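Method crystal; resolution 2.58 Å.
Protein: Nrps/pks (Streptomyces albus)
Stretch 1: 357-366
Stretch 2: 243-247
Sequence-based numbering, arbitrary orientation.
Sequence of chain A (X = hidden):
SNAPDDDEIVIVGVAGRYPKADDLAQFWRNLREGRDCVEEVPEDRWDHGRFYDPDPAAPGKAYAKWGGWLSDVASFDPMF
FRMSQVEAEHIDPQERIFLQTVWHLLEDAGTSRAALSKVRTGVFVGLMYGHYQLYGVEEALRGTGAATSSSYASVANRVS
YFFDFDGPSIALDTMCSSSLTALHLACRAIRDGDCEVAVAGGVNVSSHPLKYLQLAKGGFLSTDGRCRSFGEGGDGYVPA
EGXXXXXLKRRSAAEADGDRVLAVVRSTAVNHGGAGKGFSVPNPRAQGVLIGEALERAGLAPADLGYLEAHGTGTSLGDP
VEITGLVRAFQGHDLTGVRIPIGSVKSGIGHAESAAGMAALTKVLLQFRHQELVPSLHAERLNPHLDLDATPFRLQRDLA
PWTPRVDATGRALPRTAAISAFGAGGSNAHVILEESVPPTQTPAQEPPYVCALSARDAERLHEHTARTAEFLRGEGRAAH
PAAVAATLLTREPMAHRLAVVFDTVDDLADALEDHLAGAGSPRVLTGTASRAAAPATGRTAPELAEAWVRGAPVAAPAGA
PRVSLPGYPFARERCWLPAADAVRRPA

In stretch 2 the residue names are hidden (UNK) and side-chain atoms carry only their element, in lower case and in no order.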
ATOM      1  N   GLY A 357      -0.310   3.353  14.626  1.00 34.21           N
ATOM      2  CA  GLY A 357      -1.036   2.125  14.909  1.00 32.94           C
ATOM      3  C   GLY A 357      -0.173   1.067  15.544  1.00 31.66           C
ATOM      4  O   GLY A 357      -0.664   0.388  16.439  1.00 31.45           O
HETATM    5  N   MSE A 358       1.092   0.946  15.125  1.00 29.44           N
HETATM    6  CA  MSE A 358       2.024   0.029  15.767  1.00 31.62           C
HETATM    7  C   MSE A 358       2.354   0.407  17.196  1.00 31.19           C
HETATM    8  O   MSE A 358       2.389  -0.468  18.057  1.00 30.56           O
HETATM    9  CB  MSE A 358       3.400  -0.181  15.071  1.00 35.38           C
HETATM   10  CG  MSE A 358       3.346  -1.023  13.804  1.00 37.18           C
HETATM   11 SE   MSE A 358       2.800  -2.828  14.295  0.74 44.80          SE
HETATM   12  CE  MSE A 358       1.415  -3.153  12.948  1.00 40.67           C
ATOM     13  N   ALA A 359       2.639   1.682  17.462  1.00 30.78           N
ATOM     14  CA  ALA A 359       2.828   2.144  18.860  1.00 30.90           C
ATOM     15  C   ALA A 359       1.599   1.783  19.677  1.00 30.76           C
ATOM     16  O   ALA A 359       1.698   1.319  20.821  1.00 31.52           O
ATOM     17  CB  ALA A 359       3.056   3.653  18.924  1.00 30.49           C
ATOM     18  N   ALA A 360       0.431   1.998  19.076  1.00 29.71           N
ATOM     19  CA  ALA A 360      -0.821   1.862  19.790  1.00 29.59           C
ATOM     20  C   ALA A 360      -1.026   0.369  20.136  1.00 30.65           C
ATOM     21  O   ALA A 360      -1.349  -0.019  21.270  1.00 29.58           O
ATOM     22  CB  ALA A 360      -1.960   2.391  18.940  1.00 28.14           C
ATOM     23  N   LEU A 361      -0.815  -0.455  19.123  1.00 30.93           N
ATOM     24  CA  LEU A 361      -1.038  -1.864  19.210  1.00 31.12           C
ATOM     25  C   LEU A 361      -0.059  -2.484  20.176  1.00 30.78           C
ATOM     26  O   LEU A 361      -0.406  -3.365  20.951  1.00 32.27           O
ATOM     27  CB  LEU A 361      -0.811  -2.363  17.835  1.00 34.14           C
ATOM     28  CG  LEU A 361      -0.838  -3.800  17.470  1.00 39.55           C
ATOM     29  CD1 LEU A 361      -2.159  -4.321  17.944  1.00 46.05           C
ATOM     30  CD2 LEU A 361      -0.770  -3.861  15.948  1.00 43.19           C
ATOM     31  N   THR A 362       1.185  -2.025  20.130  1.00 30.45           N
ATOM     32  CA  THR A 362       2.219  -2.531  20.991  1.00 30.21           C
ATOM     33  C   THR A 362       1.892  -2.178  22.421  1.00 32.81           C
ATOM     34  O   THR A 362       2.009  -3.001  23.341  1.00 33.89           O
ATOM     35  CB  THR A 362       3.580  -1.965  20.590  1.00 29.99           C
ATOM     36  OG1 THR A 362       3.886  -2.371  19.258  1.00 29.52           O
ATOM     37  CG2 THR A 362       4.687  -2.472  21.480  1.00 30.44           C
ATOM     38  N   LYS A 363       1.424  -0.962  22.632  1.00 35.34           N
ATOM     39  CA  LYS A 363       1.021  -0.570  23.976  1.00 36.60           C
ATOM     40  C   LYS A 363      -0.030  -1.495  24.532  1.00 34.91           C
ATOM     41  O   LYS A 363       0.026  -1.843  25.664  1.00 38.16           O
ATOM     42  CB  LYS A 363       0.491   0.830  23.967  1.00 39.06           C
ATOM     43  CG  LYS A 363       0.136   1.335  25.337  1.00 41.88           C
ATOM     44  CD  LYS A 363      -1.082   2.223  25.190  1.00 43.50           C
ATOM     45  CE  LYS A 363      -1.150   3.246  26.288  1.00 45.95           C
ATOM     46  NZ  LYS A 363      -2.457   3.966  26.209  1.00 49.32           N
ATOM     47  N   VAL A 364      -0.997  -1.901  23.742  1.00 34.27           N
ATOM     48  CA  VAL A 364      -2.015  -2.829  24.229  1.00 33.99           C
ATOM     49  C   VAL A 364      -1.438  -4.228  24.534  1.00 35.76           C
ATOM     50  O   VAL A 364      -1.717  -4.835  25.581  1.00 36.36           O
ATOM     51  CB  VAL A 364      -3.128  -2.947  23.199  1.00 33.16           C
ATOM     52  CG1 VAL A 364      -4.091  -4.080  23.545  1.00 33.57           C
ATOM     53  CG2 VAL A 364      -3.852  -1.624  23.137  1.00 34.03           C
ATOM     54  N   LEU A 365      -0.634  -4.749  23.614  1.00 33.89           N
ATOM     55  CA  LEU A 365      -0.027  -6.037  23.864  1.00 32.79           C
ATOM     56  C   LEU A 365       0.714  -6.044  25.185  1.00 32.23           C
ATOM     57  O   LEU A 365       0.640  -6.998  25.910  1.00 34.68           O
ATOM     58  CB  LEU A 365       0.917  -6.420  22.728  1.00 30.82           C
ATOM     59  CG  LEU A 365       0.214  -6.563  21.379  1.00 31.13           C
ATOM     60  CD1 LEU A 365       1.192  -6.930  20.271  1.00 30.63           C
ATOM     61  CD2 LEU A 365      -0.930  -7.567  21.440  1.00 31.14           C
ATOM     62  N   LEU A 366       1.454  -4.998  25.485  1.00 32.84           N
ATOM     63  CA  LEU A 366       2.180  -4.924  26.745  1.00 34.75           C
ATOM     64  C   LEU A 366       1.213  -4.841  27.888  1.00 33.22           C
ATOM     65  O   LEU A 366       1.438  -5.415  28.923  1.00 32.16           O
ATOM     66  CB  LEU A 366       3.131  -3.717  26.785  1.00 37.22           C
ATOM     67  CG  LEU A 366       4.268  -3.903  25.784  1.00 39.58           C
ATOM     68  CD1 LEU A 366       5.022  -2.626  25.412  1.00 39.24           C
ATOM     69  CD2 LEU A 366       5.194  -5.000  26.328  1.00 41.02           C
ATOM     70  N   UNK A 243       9.232   2.548  14.474  1.00 30.43           N
ATOM     71  CA  UNK A 243       9.246   1.370  13.638  1.00 31.13           C
ATOM     72  C   UNK A 243       8.635   0.252  14.470  1.00 32.33           C
ATOM     73  O   UNK A 243       8.985   0.101  15.667  1.00 32.54           O
ATOM     74  c   UNK A 243      10.686   0.988  13.336  1.00 31.67           C
ATOM     75  o   UNK A 243      10.758   0.082  12.268  1.00 33.75           O
ATOM     76  N   UNK A 244       7.729  -0.527  13.862  1.00 29.11           N
ATOM     77  CA  UNK A 244       7.154  -1.608  14.568  1.00 26.95           C
ATOM     78  C   UNK A 244       6.597  -2.666  13.685  1.00 26.97           C
ATOM     79  O   UNK A 244       6.201  -2.406  12.567  1.00 25.58           O
ATOM     80  N   UNK A 245       6.554  -3.890  14.212  1.00 27.08           N
ATOM     81  CA  UNK A 245       5.989  -4.990  13.469  1.00 26.70           C
ATOM     82  C   UNK A 245       5.498  -6.074  14.410  1.00 27.21           C
ATOM     83  O   UNK A 245       6.041  -6.259  15.500  1.00 25.88           O
ATOM     84  c   UNK A 245       7.045  -5.546  12.534  1.00 27.49           C
ATOM     85  N   UNK A 246       4.471  -6.781  13.965  1.00 27.06           N
ATOM     86  CA  UNK A 246       3.975  -7.923  14.656  1.00 28.09           C
ATOM     87  C   UNK A 246       4.022  -9.098  13.696  1.00 29.73           C
ATOM     88  O   UNK A 246       4.061  -8.938  12.454  1.00 28.74           O
ATOM     89  c   UNK A 246       1.606  -7.385  13.939  1.00 28.33           C
ATOM     90  c   UNK A 246       2.412  -6.621  16.142  1.00 29.72           C
ATOM     91  c   UNK A 246       2.515  -7.717  15.103  1.00 28.98           C
ATOM     92  N   UNK A 247       3.968 -10.301  14.256  1.00 31.39           N
ATOM     93  CA  UNK A 247       4.026 -11.527  13.423  1.00 30.32           C
ATOM     94  C   UNK A 247       2.757 -12.293  13.633  1.00 30.62           C
ATOM     95  O   UNK A 247       2.368 -12.546  14.772  1.00 29.85           O
ATOM     96  c   UNK A 247       5.875 -13.138  11.444  1.00 30.15           C
ATOM     97  c   UNK A 247       5.471 -13.590  12.812  1.00 29.86           C
ATOM     98  c   UNK A 247       5.249 -12.393  13.771  1.00 29.61           C
ATOM     99  c   UNK A 247       6.553 -14.492  13.319  1.00 30.46           C
TER

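Stretch 1 is one run of helix, and stretch 2 is a strand that crosses it at 55°, with the axes 7.9 Å apart at closest approach.

Position 243 has two side-chain atoms, one carbon and one oxygen. The carbon is bonded to CA and the oxygen to that carbon, without a branch. The CA-to-CB bond points away from the helix, and its CB is 7.6 Å from CB of Met 358, too far for contact. A single carbon ending in oxygen is serine. The hydroxyl of Ser 243 is hydrogen-bonded elsewhere in the structure.

Position 244 has no side-chain atoms. Its CA lies 5.5 Å from the CA of Met 358, the closest backbone approach of this residue to the helix. Its backbone O is 3.4 Å from CG of Met 358. A CB built here would point toward the helix and fall 2.8 Å from CB of Met 358, which is a clash. A residue with nothing beyond CA is glycine, and Gly 244 leaves room for the selenomethionine.

Position 245 has one carbon and nothing further. It points away from the helix. The contact is made by the backbone instead, with N 3.9 Å from SE of Met 358. A lone CB is alanine, so this is Ala 245.

Position 246 has three carbons. One is bonded to CA and carries the other two, so the side chain forks at CB. It points toward the helix, and one branch meets Met 358, Leu 361 and Leu 365. A fork of this kind with no oxygen is valine. CG1 of Val 246 is 4.2 Å from SE of Met 358, 4.2 Å from CD2 of Leu 361 and 4.3 Å from CD1 of Leu 365.

Position 247 has four carbons, forked at the second. Its CB is 9.4 Å from CD1 of Leu 365, out of reach. This is leucine, and Leu 247 takes no part in the contact.

The contact is small, with 210 Å² buried in all, and no hydrogen bond crosses it. Packing holds the two segments together here. Met 358 contributes most on the helix, with chi1 and chi2 both m. It lies along the strand from Gly 244 to Val 246. The helix turns bring Leu 361 and Leu 365 to the same side, and Val 246 packs against all three side chains. OG1 of Thr 362 donates to O of Met 358 at 2.7 Å, so its hydroxyl is satisfied within the helix.

Stretch 2 243-247: SGAVL
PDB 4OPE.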